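Local coordinates for phage-like element PBSX protein XkdH (PDB 3F3B) that is of unknown function but, as a product of the phage-like element PBSX, probably serves as a structural component of a phage-like particle, at residues 12-17 with 87-92; 48-53 with 72-77; 68-73 with 111-116. One frame throughout, in Å; residues are numbered along the deposited sequence.

Contact 1. Residues 12-17 with 87-92. With PO4 (phosphate ion), chain B.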
loop_
_atom_site.group_PDB
_atom_site.type_symbol
_atom_site.label_atom_id
_atom_site.label_comp_id
_atom_site.label_asym_id
_atom_site.label_seq_id
_atom_site.Cartn_x
_atom_site.Cartn_y
_atom_site.Cartn_z
ATOM N N ASP A 12 -8.410 -0.222 -2.737
ATOM C CA ASP A 12 -8.849 -0.044 -1.362
ATOM C C ASP A 12 -7.568 0.242 -0.605
ATOM O O ASP A 12 -6.523 -0.332 -0.910
ATOM C CB ASP A 12 -9.498 -1.311 -0.818
ATOM C CG ASP A 12 -10.833 -1.595 -1.459
ATOM O OD1 ASP A 12 -11.482 -0.631 -1.932
ATOM O OD2 ASP A 12 -11.237 -2.778 -1.473
ATOM N N ILE A 13 -7.645 1.129 0.374
ATOM C CA ILE A 13 -6.477 1.496 1.146
ATOM C C ILE A 13 -6.652 1.138 2.624
ATOM O O ILE A 13 -7.724 1.323 3.194
ATOM C CB ILE A 13 -6.210 3.011 0.998
ATOM C CG1 ILE A 13 -6.143 3.382 -0.487
ATOM C CG2 ILE A 13 -4.901 3.377 1.656
ATOM C CD1 ILE A 13 -6.062 4.887 -0.762
ATOM N N TYR A 14 -5.584 0.624 3.226
ATOM C CA TYR A 14 -5.566 0.233 4.635
ATOM C C TYR A 14 -4.399 0.938 5.303
ATOM O O TYR A 14 -3.262 0.855 4.827
ATOM C CB TYR A 14 -5.339 -1.277 4.793
ATOM C CG TYR A 14 -6.370 -2.166 4.142
ATOM C CD1 TYR A 14 -7.204 -2.978 4.913
ATOM C CD2 TYR A 14 -6.495 -2.217 2.753
ATOM C CE1 TYR A 14 -8.136 -3.824 4.314
ATOM C CE2 TYR A 14 -7.422 -3.053 2.143
ATOM C CZ TYR A 14 -8.241 -3.855 2.926
ATOM O OH TYR A 14 -9.172 -4.670 2.318
ATOM N N HIS A 15 -4.668 1.602 6.419
ATOM C CA HIS A 15 -3.622 2.302 7.140
ATOM C C HIS A 15 -3.058 1.467 8.282
ATOM O O HIS A 15 -3.788 0.723 8.938
ATOM C CB HIS A 15 -4.162 3.607 7.708
ATOM C CG HIS A 15 -4.747 4.518 6.681
ATOM N ND1 HIS A 15 -4.145 4.747 5.461
ATOM C CD2 HIS A 15 -5.849 5.300 6.710
ATOM C CE1 HIS A 15 -4.850 5.634 4.786
ATOM N NE2 HIS A 15 -5.889 5.987 5.521
ATOM N N GLU A 16 -1.756 1.583 8.512
ATOM C CA GLU A 16 -1.136 0.872 9.615
ATOM C C GLU A 16 -1.763 1.481 10.868
ATOM O O GLU A 16 -2.018 2.685 10.916
ATOM C CB GLU A 16 0.381 1.102 9.618
ATOM C CG GLU A 16 1.118 0.439 8.459
ATOM C CD GLU A 16 1.346 -1.055 8.675
ATOM O OE1 GLU A 16 0.452 -1.724 9.244
ATOM O OE2 GLU A 16 2.414 -1.568 8.264
ATOM N N ALA A 17 -2.031 0.661 11.872
ATOM C CA ALA A 17 -2.632 1.171 13.096
ATOM C C ALA A 17 -2.025 0.516 14.327
ATOM O O ALA A 17 -1.601 -0.639 14.284
ATOM C CB ALA A 17 -4.149 0.945 13.072
ATOM N N LYS A 87 -1.473 -0.037 2.870
ATOM C CA LYS A 87 -1.602 -1.228 2.042
ATOM C C LYS A 87 -2.734 -0.925 1.072
ATOM O O LYS A 87 -3.832 -0.558 1.493
ATOM C CB LYS A 87 -1.970 -2.463 2.866
ATOM C CG LYS A 87 -2.309 -3.684 1.998
ATOM C CD LYS A 87 -2.499 -4.961 2.814
ATOM C CE LYS A 87 -3.713 -4.882 3.728
ATOM N NZ LYS A 87 -3.884 -6.133 4.505
ATOM N N ILE A 88 -2.472 -1.037 -0.222
ATOM C CA ILE A 88 -3.531 -0.789 -1.183
ATOM C C ILE A 88 -3.806 -2.084 -1.930
ATOM O O ILE A 88 -2.887 -2.850 -2.233
ATOM C CB ILE A 88 -3.172 0.328 -2.201
ATOM C CG1 ILE A 88 -2.109 -0.173 -3.184
ATOM C CG2 ILE A 88 -2.697 1.576 -1.461
ATOM C CD1 ILE A 88 -1.876 0.760 -4.360
ATOM N N ILE A 89 -5.083 -2.330 -2.196
ATOM C CA ILE A 89 -5.508 -3.524 -2.905
ATOM C C ILE A 89 -6.033 -3.101 -4.274
ATOM O O ILE A 89 -7.024 -2.374 -4.369
ATOM C CB ILE A 89 -6.650 -4.239 -2.163
ATOM C CG1 ILE A 89 -6.267 -4.498 -0.698
ATOM C CG2 ILE A 89 -7.003 -5.527 -2.894
ATOM C CD1 ILE A 89 -5.248 -5.584 -0.484
ATOM N N TRP A 90 -5.354 -3.544 -5.327
ATOM C CA TRP A 90 -5.759 -3.237 -6.690
ATOM C C TRP A 90 -5.842 -4.555 -7.439
ATOM O O TRP A 90 -4.850 -5.279 -7.546
ATOM C CB TRP A 90 -4.744 -2.320 -7.365
ATOM C CG TRP A 90 -4.957 -2.201 -8.846
ATOM C CD1 TRP A 90 -6.025 -1.632 -9.483
ATOM C CD2 TRP A 90 -4.094 -2.699 -9.877
ATOM N NE1 TRP A 90 -5.881 -1.745 -10.847
ATOM C CE2 TRP A 90 -4.705 -2.397 -11.117
ATOM C CE3 TRP A 90 -2.862 -3.372 -9.873
ATOM C CZ2 TRP A 90 -4.127 -2.747 -12.344
ATOM C CZ3 TRP A 90 -2.286 -3.721 -11.093
ATOM C CH2 TRP A 90 -2.922 -3.406 -12.313
ATOM N N GLU A 91 -7.035 -4.870 -7.936
ATOM C CA GLU A 91 -7.274 -6.108 -8.670
ATOM C C GLU A 91 -6.801 -7.344 -7.918
ATOM O O GLU A 91 -6.112 -8.203 -8.465
ATOM C CB GLU A 91 -6.614 -6.037 -10.048
ATOM C CG GLU A 91 -7.374 -5.153 -11.025
ATOM C CD GLU A 91 -6.693 -5.047 -12.371
ATOM O OE1 GLU A 91 -7.307 -4.476 -13.301
ATOM O OE2 GLU A 91 -5.540 -5.528 -12.496
ATOM N N ASN A 92 -7.179 -7.419 -6.648
ATOM C CA ASN A 92 -6.832 -8.546 -5.793
ATOM C C ASN A 92 -5.376 -8.691 -5.387
ATOM O O ASN A 92 -4.992 -9.720 -4.834
ATOM C CB ASN A 92 -7.297 -9.856 -6.430
ATOM C CG ASN A 92 -8.790 -9.900 -6.628
ATOM O OD1 ASN A 92 -9.556 -9.642 -5.698
ATOM N ND2 ASN A 92 -9.217 -10.233 -7.844
HETATM P P PO4 B . -9.312 -1.457 -12.202
HETATM O O1 PO4 B . -9.476 -2.903 -11.890
HETATM O O2 PO4 B . -10.274 -1.063 -13.263
HETATM O O3 PO4 B . -9.568 -0.657 -10.980
HETATM O O4 PO4 B . -7.928 -1.207 -12.677
#
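A lysine laid over a tyrosine ring marks the contact of Tyr14 with Lys87, in an antiparallel ladder of a curled beta-sheet. The lysine chain runs extended as far as CD and then bends (chi3 66°), which carries CE over one face of the ring, 4.1 Å from the ring centroid. NZ also lies over that face, 4.7 Å from the Tyr14 centroid, so a CH-pi contact and a cation-pi interaction share one aromatic surface. Farther along the same ring, Tyr14 CE2 meets Ile89 CG1 at 3.4 Å, approaching obliquely. The backbone beneath is regular: Tyr14 and Lys87 form one hydrogen-bonded pair, Asp12 and Ile89 the next, and each pair exchanges two N-H...O bonds. Between them, Ile13 and Ile88 form a non-hydrogen-bonded pair that turns to the other, buried face of the sheet, where Ile13 CG1 rests 4.0 Å from Ile88 CG2. Asp12 spends its carboxylate elsewhere, OD1 accepting from the backbone N of Asp47. Past the ladder, a phosphate ion, probably from the crystallisation liquor, is held also by His9 and Arg10; Trp90 NE1 donates to its O4 over 2.8 Å, at the edge of the indole.

Contact 2. Residues 48-53 with 72-77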
loop_
_atom_site.group_PDB
_atom_site.type_symbol
_atom_site.label_atom_id
_atom_site.label_comp_id
_atom_site.label_asym_id
_atom_site.label_seq_id
_atom_site.Cartn_x
_atom_site.Cartn_y
_atom_site.Cartn_z
ATOM N N VAL A 48 -11.021 3.907 -4.220
ATOM C CA VAL A 48 -10.364 5.189 -4.447
ATOM C C VAL A 48 -9.778 5.257 -5.857
ATOM O O VAL A 48 -9.137 4.305 -6.314
ATOM C CB VAL A 48 -9.223 5.414 -3.426
ATOM C CG1 VAL A 48 -8.624 6.799 -3.609
ATOM C CG2 VAL A 48 -9.751 5.247 -2.018
ATOM N N PRO A 49 -9.989 6.387 -6.562
ATOM C CA PRO A 49 -9.486 6.584 -7.921
ATOM C C PRO A 49 -8.009 6.961 -7.956
ATOM O O PRO A 49 -7.535 7.763 -7.145
ATOM C CB PRO A 49 -10.370 7.700 -8.447
ATOM C CG PRO A 49 -10.568 8.536 -7.244
ATOM C CD PRO A 49 -10.833 7.527 -6.158
ATOM N N CYS A 50 -7.292 6.382 -8.915
ATOM C CA CYS A 50 -5.871 6.647 -9.080
ATOM C C CYS A 50 -5.433 6.221 -10.481
ATOM O O CYS A 50 -6.202 5.618 -11.232
ATOM C CB CYS A 50 -5.083 5.851 -8.045
ATOM S SG CYS A 50 -5.373 4.070 -8.173
ATOM N N TYR A 51 -4.195 6.547 -10.830
ATOM C CA TYR A 51 -3.645 6.153 -12.118
ATOM C C TYR A 51 -2.151 5.963 -11.921
ATOM O O TYR A 51 -1.550 6.602 -11.054
ATOM C CB TYR A 51 -3.967 7.199 -13.196
ATOM C CG TYR A 51 -3.220 8.507 -13.115
ATOM C CD1 TYR A 51 -1.946 8.637 -13.666
ATOM C CD2 TYR A 51 -3.808 9.633 -12.545
ATOM C CE1 TYR A 51 -1.278 9.854 -13.660
ATOM C CE2 TYR A 51 -3.145 10.860 -12.532
ATOM C CZ TYR A 51 -1.879 10.962 -13.094
ATOM O OH TYR A 51 -1.218 12.171 -13.097
ATOM N N PHE A 52 -1.546 5.081 -12.708
ATOM C CA PHE A 52 -0.124 4.808 -12.534
ATOM C C PHE A 52 0.810 5.217 -13.665
ATOM O O PHE A 52 0.403 5.356 -14.815
ATOM C CB PHE A 52 0.109 3.310 -12.292
ATOM C CG PHE A 52 -0.908 2.645 -11.400
ATOM C CD1 PHE A 52 -1.377 3.265 -10.249
ATOM C CD2 PHE A 52 -1.342 1.347 -11.683
ATOM C CE1 PHE A 52 -2.264 2.596 -9.386
ATOM C CE2 PHE A 52 -2.220 0.675 -10.835
ATOM C CZ PHE A 52 -2.682 1.302 -9.681
ATOM N N THR A 53 2.079 5.403 -13.306
ATOM C CA THR A 53 3.148 5.697 -14.259
ATOM C C THR A 53 4.356 4.929 -13.723
ATOM O O THR A 53 4.247 4.240 -12.702
ATOM C CB THR A 53 3.486 7.191 -14.355
ATOM O OG1 THR A 53 4.096 7.633 -13.137
ATOM C CG2 THR A 53 2.221 7.994 -14.640
ATOM N N PHE A 72 4.908 0.765 -9.043
ATOM C CA PHE A 72 4.469 1.854 -9.888
ATOM C C PHE A 72 4.272 3.089 -9.051
ATOM O O PHE A 72 4.074 3.016 -7.839
ATOM C CB PHE A 72 3.157 1.529 -10.617
ATOM C CG PHE A 72 2.216 0.652 -9.839
ATOM C CD1 PHE A 72 2.203 -0.728 -10.042
ATOM C CD2 PHE A 72 1.329 1.200 -8.922
ATOM C CE1 PHE A 72 1.319 -1.547 -9.343
ATOM C CE2 PHE A 72 0.439 0.387 -8.215
ATOM C CZ PHE A 72 0.436 -0.987 -8.429
ATOM N N LEU A 73 4.357 4.233 -9.704
ATOM C CA LEU A 73 4.156 5.487 -9.028
ATOM C C LEU A 73 2.654 5.727 -9.086
ATOM O O LEU A 73 2.086 5.892 -10.174
ATOM C CB LEU A 73 4.907 6.596 -9.760
ATOM C CG LEU A 73 4.734 8.002 -9.204
ATOM C CD1 LEU A 73 5.247 8.044 -7.784
ATOM C CD2 LEU A 73 5.484 8.995 -10.083
ATOM N N VAL A 74 2.005 5.724 -7.926
ATOM C CA VAL A 74 0.568 5.944 -7.874
ATOM C C VAL A 74 0.231 7.420 -7.744
ATOM O O VAL A 74 0.874 8.135 -6.985
ATOM C CB VAL A 74 -0.082 5.223 -6.682
ATOM C CG1 VAL A 74 -1.591 5.296 -6.823
ATOM C CG2 VAL A 74 0.384 3.771 -6.614
ATOM N N HIS A 75 -0.778 7.868 -8.486
ATOM C CA HIS A 75 -1.234 9.255 -8.437
ATOM C C HIS A 75 -2.638 9.223 -7.842
ATOM O O HIS A 75 -3.525 8.568 -8.387
ATOM C CB HIS A 75 -1.279 9.852 -9.840
ATOM C CG HIS A 75 0.029 9.795 -10.560
ATOM N ND1 HIS A 75 0.672 8.609 -10.837
ATOM C CD2 HIS A 75 0.814 10.777 -11.066
ATOM C CE1 HIS A 75 1.796 8.861 -11.486
ATOM N NE2 HIS A 75 1.905 10.168 -11.637
ATOM N N PHE A 76 -2.819 9.926 -6.725
ATOM C CA PHE A 76 -4.086 9.975 -6.000
ATOM C C PHE A 76 -4.639 11.384 -5.930
ATOM O O PHE A 76 -3.892 12.363 -6.017
ATOM C CB PHE A 76 -3.893 9.548 -4.550
ATOM C CG PHE A 76 -3.601 8.094 -4.351
ATOM C CD1 PHE A 76 -4.610 7.150 -4.457
ATOM C CD2 PHE A 76 -2.336 7.683 -3.930
ATOM C CE1 PHE A 76 -4.371 5.830 -4.137
ATOM C CE2 PHE A 76 -2.089 6.357 -3.605
ATOM C CZ PHE A 76 -3.109 5.431 -3.707
ATOM N N PRO A 77 -5.961 11.507 -5.730
ATOM C CA PRO A 77 -6.582 12.829 -5.632
ATOM C C PRO A 77 -6.043 13.417 -4.338
ATOM O O PRO A 77 -5.758 12.680 -3.399
ATOM C CB PRO A 77 -8.071 12.514 -5.520
ATOM C CG PRO A 77 -8.207 11.154 -6.134
ATOM C CD PRO A 77 -6.975 10.445 -5.636
#
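Segments 48-53 and 72-77 of neighbouring strands run antiparallel, their axes 4.7 Å apart at closest and their directions 149° apart, with Tyr51-His75 and Thr53-Leu73 as hydrogen-bonded pairs and Phe52-Val74 as the non-hydrogen-bonded pair between them. On the face that carries Tyr51 and His75, the two rings form an offset stack, centroids 4.1 Å apart and planes nearly parallel. Tyr51 has CG set between its backbone N and carbonyl carbon (chi1 72°), and from there the ring lies across the histidine: CE1 sits over the imidazole centre, while His75 CB makes a CH-pi contact with the phenol face. A polar tie adds to the stack: His75 ND1 gives a weak hydrogen bond of 3.0 Å to Tyr51 O, the same carbonyl that accepts from His75 N. Thr53 OG1 abuts the imidazole edge, 3.1 Å from His75 CE1. At the far end, on the Tyr51 side, Pro49 CG meets Pro77 CG at 3.7 Å. The face bearing Phe52 and Val74 is apolar. There Phe52 and Phe72 stack face to face, with centroids 4.0 Å apart and Phe72 CE2 above the centre of the Phe52 ring. Val74 CG1 sits at the edge of that ring, 3.8 Å from Phe52 CE1, and also touches Cys50 CB. Farther on, Cys50 SG approaches the Phe76 ring obliquely in a sulfur-aromatic contact. His9 and Trp90 extend the aromatic cluster around Phe52. Two aromatic pairs, one on each face, thus join the strands of a long beta-hairpin, 48-61 and 66-77, within a curled antiparallel sheet consistent with the phage-barrel fold.

Contact 3. Residues 68-73 with 111-116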
loop_
_atom_site.group_PDB
_atom_site.type_symbol
_atom_site.label_atom_id
_atom_site.label_comp_id
_atom_site.label_asym_id
_atom_site.label_seq_id
_atom_site.Cartn_x
_atom_site.Cartn_y
_atom_site.Cartn_z
ATOM N N VAL A 68 4.038 -10.113 -13.178
ATOM C CA VAL A 68 3.154 -9.234 -12.424
ATOM C C VAL A 68 3.796 -7.853 -12.320
ATOM O O VAL A 68 4.959 -7.664 -12.702
ATOM C CB VAL A 68 2.936 -9.761 -10.995
ATOM C CG1 VAL A 68 2.414 -11.183 -11.030
ATOM C CG2 VAL A 68 4.244 -9.698 -10.219
ATOM N N TYR A 69 3.038 -6.885 -11.819
ATOM C CA TYR A 69 3.574 -5.545 -11.635
ATOM C C TYR A 69 4.372 -5.570 -10.340
ATOM O O TYR A 69 3.894 -6.053 -9.317
ATOM C CB TYR A 69 2.444 -4.520 -11.545
ATOM C CG TYR A 69 1.805 -4.228 -12.881
ATOM C CD1 TYR A 69 2.380 -3.313 -13.762
ATOM C CD2 TYR A 69 0.649 -4.893 -13.282
ATOM C CE1 TYR A 69 1.820 -3.066 -15.012
ATOM C CE2 TYR A 69 0.080 -4.656 -14.528
ATOM C CZ TYR A 69 0.670 -3.743 -15.388
ATOM O OH TYR A 69 0.115 -3.514 -16.624
ATOM N N HIS A 70 5.602 -5.081 -10.392
ATOM C CA HIS A 70 6.442 -5.066 -9.208
ATOM C C HIS A 70 6.214 -3.775 -8.437
ATOM O O HIS A 70 6.173 -3.767 -7.207
ATOM C CB HIS A 70 7.915 -5.188 -9.608
ATOM C CG HIS A 70 8.867 -4.993 -8.470
ATOM N ND1 HIS A 70 8.881 -5.815 -7.363
ATOM C CD2 HIS A 70 9.826 -4.062 -8.261
ATOM C CE1 HIS A 70 9.808 -5.397 -6.521
ATOM N NE2 HIS A 70 10.396 -4.334 -7.042
ATOM N N SER A 71 6.056 -2.683 -9.167
ATOM C CA SER A 71 5.833 -1.402 -8.530
ATOM C C SER A 71 5.381 -0.364 -9.548
ATOM O O SER A 71 5.450 -0.582 -10.758
ATOM C CB SER A 71 7.121 -0.925 -7.867
ATOM O OG SER A 71 8.077 -0.540 -8.843
ATOM N N PHE A 72 4.908 0.765 -9.043
ATOM C CA PHE A 72 4.469 1.854 -9.888
ATOM C C PHE A 72 4.272 3.089 -9.051
ATOM O O PHE A 72 4.074 3.016 -7.839
ATOM C CB PHE A 72 3.157 1.529 -10.617
ATOM C CG PHE A 72 2.216 0.652 -9.839
ATOM C CD1 PHE A 72 2.203 -0.728 -10.042
ATOM C CD2 PHE A 72 1.329 1.200 -8.922
ATOM C CE1 PHE A 72 1.319 -1.547 -9.343
ATOM C CE2 PHE A 72 0.439 0.387 -8.215
ATOM C CZ PHE A 72 0.436 -0.987 -8.429
ATOM N N LEU A 73 4.357 4.233 -9.704
ATOM C CA LEU A 73 4.156 5.487 -9.028
ATOM C C LEU A 73 2.654 5.727 -9.086
ATOM O O LEU A 73 2.086 5.892 -10.174
ATOM C CB LEU A 73 4.907 6.596 -9.760
ATOM C CG LEU A 73 4.734 8.002 -9.204
ATOM C CD1 LEU A 73 5.247 8.044 -7.784
ATOM C CD2 LEU A 73 5.484 8.995 -10.083
ATOM N N VAL A 111 5.169 5.912 -4.472
ATOM C CA VAL A 111 5.509 4.621 -5.049
ATOM C C VAL A 111 4.862 3.474 -4.280
ATOM O O VAL A 111 4.887 3.437 -3.043
ATOM C CB VAL A 111 7.050 4.405 -5.060
ATOM C CG1 VAL A 111 7.379 2.979 -5.477
ATOM C CG2 VAL A 111 7.716 5.404 -6.028
ATOM N N ALA A 112 4.264 2.545 -5.022
ATOM C CA ALA A 112 3.640 1.370 -4.427
ATOM C C ALA A 112 4.517 0.173 -4.825
ATOM O O ALA A 112 5.014 0.119 -5.949
ATOM C CB ALA A 112 2.228 1.201 -4.966
ATOM N N VAL A 113 4.725 -0.772 -3.911
ATOM C CA VAL A 113 5.553 -1.928 -4.224
ATOM C C VAL A 113 4.856 -3.237 -3.859
ATOM O O VAL A 113 4.246 -3.355 -2.796
ATOM C CB VAL A 113 6.943 -1.852 -3.495
ATOM C CG1 VAL A 113 7.804 -3.058 -3.864
ATOM C CG2 VAL A 113 7.679 -0.584 -3.896
ATOM N N ARG A 114 4.954 -4.211 -4.764
ATOM C CA ARG A 114 4.368 -5.541 -4.592
ATOM C C ARG A 114 4.616 -6.043 -3.175
ATOM O O ARG A 114 5.756 -6.224 -2.757
ATOM C CB ARG A 114 4.979 -6.493 -5.625
ATOM C CG ARG A 114 4.681 -7.973 -5.446
ATOM C CD ARG A 114 5.425 -8.788 -6.521
ATOM N NE ARG A 114 5.784 -10.135 -6.078
ATOM C CZ ARG A 114 4.921 -11.139 -5.941
ATOM N NH1 ARG A 114 3.634 -10.954 -6.217
ATOM N NH2 ARG A 114 5.343 -12.327 -5.519
ATOM N N ASP A 115 3.534 -6.268 -2.441
ATOM C CA ASP A 115 3.615 -6.718 -1.059
ATOM C C ASP A 115 4.566 -7.885 -0.826
ATOM O O ASP A 115 5.521 -7.765 -0.057
ATOM C CB ASP A 115 2.223 -7.096 -0.547
ATOM C CG ASP A 115 2.108 -6.985 0.963
ATOM O OD1 ASP A 115 3.156 -6.954 1.642
ATOM O OD2 ASP A 115 0.968 -6.934 1.474
ATOM N N GLU A 116 4.317 -9.011 -1.488
ATOM C CA GLU A 116 5.153 -10.195 -1.297
ATOM C C GLU A 116 6.588 -10.154 -1.805
ATOM O O GLU A 116 7.258 -11.186 -1.837
ATOM C CB GLU A 116 4.453 -11.436 -1.860
ATOM C CG GLU A 116 3.333 -11.947 -0.962
ATOM C CD GLU A 116 2.799 -13.295 -1.392
ATOM O OE1 GLU A 116 2.283 -13.401 -2.526
ATOM O OE2 GLU A 116 2.896 -14.249 -0.592
#
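Val111 meets Leu73 in a non-hydrogen-bonded antiparallel pair, their side chains crossing at about a right angle with Val111 CG2 4.0 Å from Leu73 CD1. Ala112 follows with the two-way backbone pairing to Phe72: its N donates to Phe72 O over 2.9 Å, almost straight, and its O accepts from Phe72 N. Its CB turns to the buried face and touches Phe72 CE2 obliquely at 3.8 Å. Val113 returns to the face of Val111 and spreads its two methyls, CG2 toward Ser71 CB and CG1 beside His70 CE1, the valine and histidine side chains pointing the same way. Arg114 N then binds His70 O at 2.8 Å, approaching somewhat above the carbonyl plane. With CG anti to the backbone N (chi1 169°) and the chain extended on to NE, the arginine crosses Val68 at about a right angle, CD lying 4.0 Å from Val68 CG2; beyond the two segments, its NH1 makes only a long, weak ion pair with a second phosphate ion, probably also from the crystallisation liquor. On the other edge of strand 66-77, His70 and Ser71 both face Thr56 in a classic beta bulge. With no alpha-helix in the chain, strand 66-77 is flanked by strands 48-61 and 107-114, the latter going on to pair with 93-97.

In the fold
All three contacts are antiparallel pairings within one curled sheet, and they illustrate how side-chain chemistry follows position. Contacts 2 and 3 share strand 66-77, gripping its two edges, while contact 1 pairs strands 9-19 and 87-90 closest to the centre of the chain. Contacts 1 and 2 are partly buried, contact 3 mostly superficial. Their inward faces merge: Ile13 packs on Phe76 and Val48, Trp90 on Phe52 and Tyr69, and Val74 on Ala112, so aliphatic and aromatic groups form a common interior. On the opposite face of the sheet the chemistry diverges: a lysine-tyrosine cation-pi pair in contact 1, a tyrosine-histidine stack in contact 2, and valines with serine and histidine in contact 3, whose Arg114 packs on Val68 at the strand end.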